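Local coordinates for single-stranded-DNA-specific exonuclease RecJ (Thermus thermophilus, PDB 2ZXR), which degrades single-stranded DNA, but not single-stranded RNA, exonucleolytically in the 5' to 3' direction with the help of divalent metal ions, at residues L533-L546 against A637-L651. Sequence-based numbering, arbitrary orientation.
Sequences LEGGIAPFAYPLPL and AYERRHPGLFSEALL
An N-capped helix start, residues 642-645, receives the linker that leads into edge strand 541-543 of the RecJ C-terminal domain. His642 serves both sides with one ring: ND1 accepts from Leu645 N at 3.0 Å, capping the helix, while NE2 donates to Leu533 O at 2.7 Å. The two bonds fix the rotation of the ring, and Leu645 CD1 lies over the centre of one imidazole face. Gly536 lies against the first turn, where a CB would run into Gly644 C and Leu645 N, while at Gly535 the backbone angles (phi 134°) would press a CB against the preceding carbonyl O. Ile537 N donates to Gly644 O at 3.2 Å from above the carbonyl plane, on the face opposite Glu648 N.

With chi1 at -70°, Ser647 OG is turned back along the helix, where it donates to Pro643 O at 2.7 Å and accepts from Phe540 N and Ala541 N, both at 3.0 Å and nearly straight. Beyond it, Pro543 CG makes a CH-pi contact over the Phe646 ring face, while Ala541 CB meets the edge. Pro545 CG covers one face of the Arg641 guanidinium at the Schellman end of the preceding helix. Strand 541-543 pairs in parallel with strand 601-603, whose Val603 touches Ala541 and Phe646, and helix 624-639 packs against Phe646 through Leu634.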
loop_
_atom_site.group_PDB
_atom_site.type_symbol
_atom_site.label_atom_id
_atom_site.label_comp_id
_atom_site.label_asym_id
_atom_site.label_seq_id
_atom_site.Cartn_x
_atom_site.Cartn_y
_atom_site.Cartn_z
ATOM N N LEU A 533 -3.852 13.798 15.981
ATOM C CA LEU A 533 -2.833 12.900 15.462
ATOM C C LEU A 533 -2.885 11.651 16.319
ATOM O O LEU A 533 -2.592 11.711 17.500
ATOM C CB LEU A 533 -1.469 13.573 15.585
ATOM C CG LEU A 533 -0.366 13.207 14.592
ATOM C CD1 LEU A 533 0.947 13.887 15.015
ATOM C CD2 LEU A 533 -0.211 11.697 14.539
ATOM N N GLU A 534 -3.275 10.523 15.735
ATOM C CA GLU A 534 -3.368 9.277 16.480
ATOM C C GLU A 534 -2.023 8.599 16.714
ATOM O O GLU A 534 -1.092 8.739 15.917
ATOM C CB GLU A 534 -4.293 8.300 15.757
ATOM C CG GLU A 534 -5.687 8.837 15.502
ATOM C CD GLU A 534 -6.736 7.738 15.509
ATOM O OE1 GLU A 534 -6.753 6.911 14.563
ATOM O OE2 GLU A 534 -7.541 7.695 16.476
ATOM N N GLY A 535 -1.920 7.868 17.816
ATOM C CA GLY A 535 -0.691 7.165 18.113
ATOM C C GLY A 535 -0.203 7.315 19.533
ATOM O O GLY A 535 -0.741 8.092 20.312
ATOM N N GLY A 536 0.841 6.569 19.870
ATOM C CA GLY A 536 1.388 6.647 21.208
ATOM C C GLY A 536 0.798 5.572 22.087
ATOM O O GLY A 536 -0.011 4.774 21.627
ATOM N N ILE A 537 1.194 5.554 23.354
ATOM C CA ILE A 537 0.700 4.555 24.299
ATOM C C ILE A 537 -0.220 5.239 25.327
ATOM O O ILE A 537 -0.461 6.455 25.248
ATOM C CB ILE A 537 1.884 3.924 25.040
ATOM C CG1 ILE A 537 2.661 5.037 25.760
ATOM C CG2 ILE A 537 2.801 3.175 24.053
ATOM C CD1 ILE A 537 3.812 4.552 26.555
ATOM N N ALA A 538 -0.734 4.465 26.281
ATOM C CA ALA A 538 -1.586 5.026 27.335
ATOM C C ALA A 538 -0.681 6.094 27.953
ATOM O O ALA A 538 0.390 5.777 28.449
ATOM C CB ALA A 538 -1.940 3.948 28.375
ATOM N N PRO A 539 -1.108 7.365 27.932
ATOM C CA PRO A 539 -0.284 8.449 28.482
ATOM C C PRO A 539 -0.060 8.464 29.988
ATOM O O PRO A 539 -0.912 8.029 30.741
ATOM C CB PRO A 539 -0.994 9.709 27.980
ATOM C CG PRO A 539 -2.429 9.306 27.954
ATOM C CD PRO A 539 -2.442 7.853 27.513
ATOM N N PHE A 540 1.119 8.933 30.405
ATOM C CA PHE A 540 1.459 9.064 31.820
ATOM C C PHE A 540 2.260 10.368 31.985
ATOM O O PHE A 540 2.302 10.952 33.069
ATOM C CB PHE A 540 2.255 7.838 32.337
ATOM C CG PHE A 540 3.673 7.755 31.822
ATOM C CD1 PHE A 540 4.696 8.476 32.434
ATOM C CD2 PHE A 540 3.974 6.992 30.681
ATOM C CE1 PHE A 540 6.008 8.444 31.911
ATOM C CE2 PHE A 540 5.264 6.947 30.153
ATOM C CZ PHE A 540 6.293 7.673 30.765
ATOM N N ALA A 541 2.866 10.843 30.900
ATOM C CA ALA A 541 3.634 12.083 30.934
ATOM C C ALA A 541 2.956 13.111 30.005
ATOM O O ALA A 541 2.753 12.861 28.803
ATOM C CB ALA A 541 5.066 11.814 30.511
ATOM N N TYR A 542 2.613 14.262 30.583
ATOM C CA TYR A 542 1.910 15.328 29.893
ATOM C C TYR A 542 2.719 16.584 29.699
ATOM O O TYR A 542 2.977 17.311 30.662
ATOM C CB TYR A 542 0.635 15.670 30.656
ATOM C CG TYR A 542 -0.324 14.502 30.704
ATOM C CD1 TYR A 542 -0.043 13.372 31.472
ATOM C CD2 TYR A 542 -1.497 14.510 29.938
ATOM C CE1 TYR A 542 -0.907 12.282 31.481
ATOM C CE2 TYR A 542 -2.362 13.421 29.936
ATOM C CZ TYR A 542 -2.062 12.321 30.705
ATOM O OH TYR A 542 -2.923 11.254 30.684
ATOM N N PRO A 543 3.123 16.863 28.448
ATOM C CA PRO A 543 3.920 18.051 28.125
ATOM C C PRO A 543 3.242 19.327 28.575
ATOM O O PRO A 543 2.039 19.514 28.352
ATOM C CB PRO A 543 4.042 18.004 26.591
ATOM C CG PRO A 543 4.026 16.542 26.302
ATOM C CD PRO A 543 2.953 16.006 27.260
ATOM N N LEU A 544 4.039 20.200 29.179
ATOM C CA LEU A 544 3.589 21.503 29.647
ATOM C C LEU A 544 4.701 22.473 29.242
ATOM O O LEU A 544 5.879 22.166 29.413
ATOM C CB LEU A 544 3.444 21.499 31.165
ATOM C CG LEU A 544 2.973 22.766 31.874
ATOM C CD1 LEU A 544 1.497 23.005 31.600
ATOM C CD2 LEU A 544 3.186 22.603 33.380
ATOM N N PRO A 545 4.338 23.638 28.678
ATOM C CA PRO A 545 5.303 24.656 28.254
ATOM C C PRO A 545 6.184 25.079 29.439
ATOM O O PRO A 545 5.698 25.176 30.565
ATOM C CB PRO A 545 4.412 25.795 27.767
ATOM C CG PRO A 545 3.193 25.062 27.249
ATOM C CD PRO A 545 2.962 24.033 28.333
ATOM N N LEU A 546 7.466 25.331 29.181
ATOM C CA LEU A 546 8.387 25.721 30.250
ATOM C C LEU A 546 7.914 26.933 31.062
ATOM O O LEU A 546 8.047 26.957 32.293
ATOM C CB LEU A 546 9.780 26.018 29.703
ATOM C CG LEU A 546 10.763 26.411 30.820
ATOM C CD1 LEU A 546 10.935 25.236 31.771
ATOM C CD2 LEU A 546 12.128 26.804 30.241
ATOM N N ALA A 637 6.804 15.528 20.060
ATOM C CA ALA A 637 5.639 15.293 20.911
ATOM C C ALA A 637 5.534 16.346 22.009
ATOM O O ALA A 637 4.428 16.693 22.429
ATOM C CB ALA A 637 5.679 13.887 21.538
ATOM N N TYR A 638 6.674 16.838 22.481
ATOM C CA TYR A 638 6.655 17.877 23.516
ATOM C C TYR A 638 6.018 19.143 22.948
ATOM O O TYR A 638 5.033 19.643 23.497
ATOM C CB TYR A 638 8.074 18.179 24.016
ATOM C CG TYR A 638 8.118 19.265 25.067
ATOM C CD1 TYR A 638 8.640 20.524 24.774
ATOM C CD2 TYR A 638 7.638 19.030 26.362
ATOM C CE1 TYR A 638 8.696 21.529 25.741
ATOM C CE2 TYR A 638 7.682 20.020 27.334
ATOM C CZ TYR A 638 8.216 21.277 27.021
ATOM O OH TYR A 638 8.281 22.270 27.992
ATOM N N GLU A 639 6.569 19.648 21.841
ATOM C CA GLU A 639 6.048 20.852 21.191
ATOM C C GLU A 639 4.562 20.727 20.807
ATOM O O GLU A 639 3.798 21.686 20.898
ATOM C CB GLU A 639 6.882 21.195 19.936
ATOM C CG GLU A 639 8.389 21.392 20.230
ATOM C CD GLU A 639 9.253 21.723 18.987
ATOM O OE1 GLU A 639 10.505 21.786 19.142
ATOM O OE2 GLU A 639 8.691 21.924 17.873
ATOM N N ARG A 640 4.142 19.537 20.398
ATOM C CA ARG A 640 2.747 19.334 20.012
ATOM C C ARG A 640 1.854 18.992 21.211
ATOM O O ARG A 640 0.659 18.763 21.046
ATOM C CB ARG A 640 2.656 18.193 18.982
ATOM C CG ARG A 640 1.402 18.178 18.134
ATOM C CD ARG A 640 1.672 18.693 16.716
ATOM N NE ARG A 640 2.325 20.008 16.687
ATOM C CZ ARG A 640 3.627 20.225 16.906
ATOM N NH1 ARG A 640 4.450 19.213 17.172
ATOM N NH2 ARG A 640 4.113 21.467 16.873
ATOM N N ARG A 641 2.426 18.938 22.410
ATOM C CA ARG A 641 1.643 18.586 23.600
ATOM C C ARG A 641 0.899 17.278 23.359
ATOM O O ARG A 641 -0.285 17.169 23.633
ATOM C CB ARG A 641 0.618 19.684 23.930
ATOM C CG ARG A 641 1.097 20.746 24.904
ATOM C CD ARG A 641 2.021 21.724 24.246
ATOM N NE ARG A 641 3.365 21.681 24.816
ATOM C CZ ARG A 641 4.332 22.535 24.488
ATOM N NH1 ARG A 641 4.092 23.494 23.595
ATOM N NH2 ARG A 641 5.533 22.428 25.044
ATOM N N HIS A 642 1.584 16.278 22.823
ATOM C CA HIS A 642 0.925 15.010 22.567
ATOM C C HIS A 642 1.321 14.000 23.640
ATOM O O HIS A 642 2.368 13.360 23.550
ATOM C CB HIS A 642 1.287 14.505 21.160
ATOM C CG HIS A 642 0.399 13.406 20.681
ATOM N ND1 HIS A 642 0.407 12.152 21.245
ATOM C CD2 HIS A 642 -0.577 13.392 19.740
ATOM C CE1 HIS A 642 -0.527 11.408 20.678
ATOM N NE2 HIS A 642 -1.140 12.136 19.763
ATOM N N PRO A 643 0.463 13.828 24.666
ATOM C CA PRO A 643 0.724 12.905 25.769
ATOM C C PRO A 643 1.075 11.470 25.414
ATOM O O PRO A 643 2.002 10.909 25.986
ATOM C CB PRO A 643 -0.550 13.015 26.626
ATOM C CG PRO A 643 -0.992 14.436 26.380
ATOM C CD PRO A 643 -0.808 14.543 24.884
ATOM N N GLY A 644 0.341 10.876 24.479
ATOM C CA GLY A 644 0.620 9.500 24.095
ATOM C C GLY A 644 1.981 9.280 23.450
ATOM O O GLY A 644 2.716 8.380 23.860
ATOM N N LEU A 645 2.307 10.104 22.446
ATOM C CA LEU A 645 3.580 10.030 21.706
ATOM C C LEU A 645 4.767 10.412 22.575
ATOM O O LEU A 645 5.845 9.839 22.486
ATOM C CB LEU A 645 3.519 10.960 20.486
ATOM C CG LEU A 645 2.594 10.425 19.377
ATOM C CD1 LEU A 645 2.224 11.492 18.345
ATOM C CD2 LEU A 645 3.298 9.230 18.730
ATOM N N PHE A 646 4.557 11.400 23.424
ATOM C CA PHE A 646 5.617 11.861 24.314
ATOM C C PHE A 646 5.895 10.757 25.322
ATOM O O PHE A 646 7.052 10.427 25.590
ATOM C CB PHE A 646 5.169 13.108 25.049
ATOM C CG PHE A 646 6.213 13.672 25.929
ATOM C CD1 PHE A 646 7.298 14.347 25.387
ATOM C CD2 PHE A 646 6.137 13.506 27.306
ATOM C CE1 PHE A 646 8.281 14.842 26.199
ATOM C CE2 PHE A 646 7.127 14.008 28.119
ATOM C CZ PHE A 646 8.194 14.674 27.567
ATOM N N SER A 647 4.814 10.193 25.877
ATOM C CA SER A 647 4.940 9.112 26.849
ATOM C C SER A 647 5.632 7.921 26.195
ATOM O O SER A 647 6.503 7.302 26.785
ATOM C CB SER A 647 3.557 8.654 27.353
ATOM O OG SER A 647 2.933 9.626 28.180
ATOM N N GLU A 648 5.233 7.601 24.970
ATOM C CA GLU A 648 5.822 6.458 24.294
ATOM C C GLU A 648 7.297 6.703 24.058
ATOM O O GLU A 648 8.148 5.824 24.294
ATOM C CB GLU A 648 5.118 6.208 22.954
ATOM C CG GLU A 648 5.764 5.105 22.155
ATOM C CD GLU A 648 5.090 4.889 20.817
ATOM O OE1 GLU A 648 4.816 5.886 20.104
ATOM O OE2 GLU A 648 4.849 3.714 20.487
ATOM N N ALA A 649 7.585 7.909 23.579
ATOM C CA ALA A 649 8.941 8.317 23.273
ATOM C C ALA A 649 9.817 8.314 24.520
ATOM O O ALA A 649 11.022 8.028 24.453
ATOM C CB ALA A 649 8.927 9.705 22.653
ATOM N N LEU A 650 9.212 8.659 25.653
ATOM C CA LEU A 650 9.956 8.702 26.903
ATOM C C LEU A 650 10.370 7.287 27.281
ATOM O O LEU A 650 11.495 7.069 27.721
ATOM C CB LEU A 650 9.114 9.356 28.006
ATOM C CG LEU A 650 9.789 9.469 29.383
ATOM C CD1 LEU A 650 11.195 10.045 29.251
ATOM C CD2 LEU A 650 8.942 10.342 30.282
ATOM N N LEU A 651 9.474 6.318 27.100
ATOM C CA LEU A 651 9.831 4.930 27.403
ATOM C C LEU A 651 11.028 4.489 26.541
ATOM O O LEU A 651 11.959 3.845 27.031
ATOM C CB LEU A 651 8.657 3.997 27.136
ATOM C CG LEU A 651 7.395 4.252 27.967
ATOM C CD1 LEU A 651 6.405 3.107 27.690
ATOM C CD2 LEU A 651 7.734 4.301 29.463
HETATM O O HOH W 1 2.328 5.409 17.727
#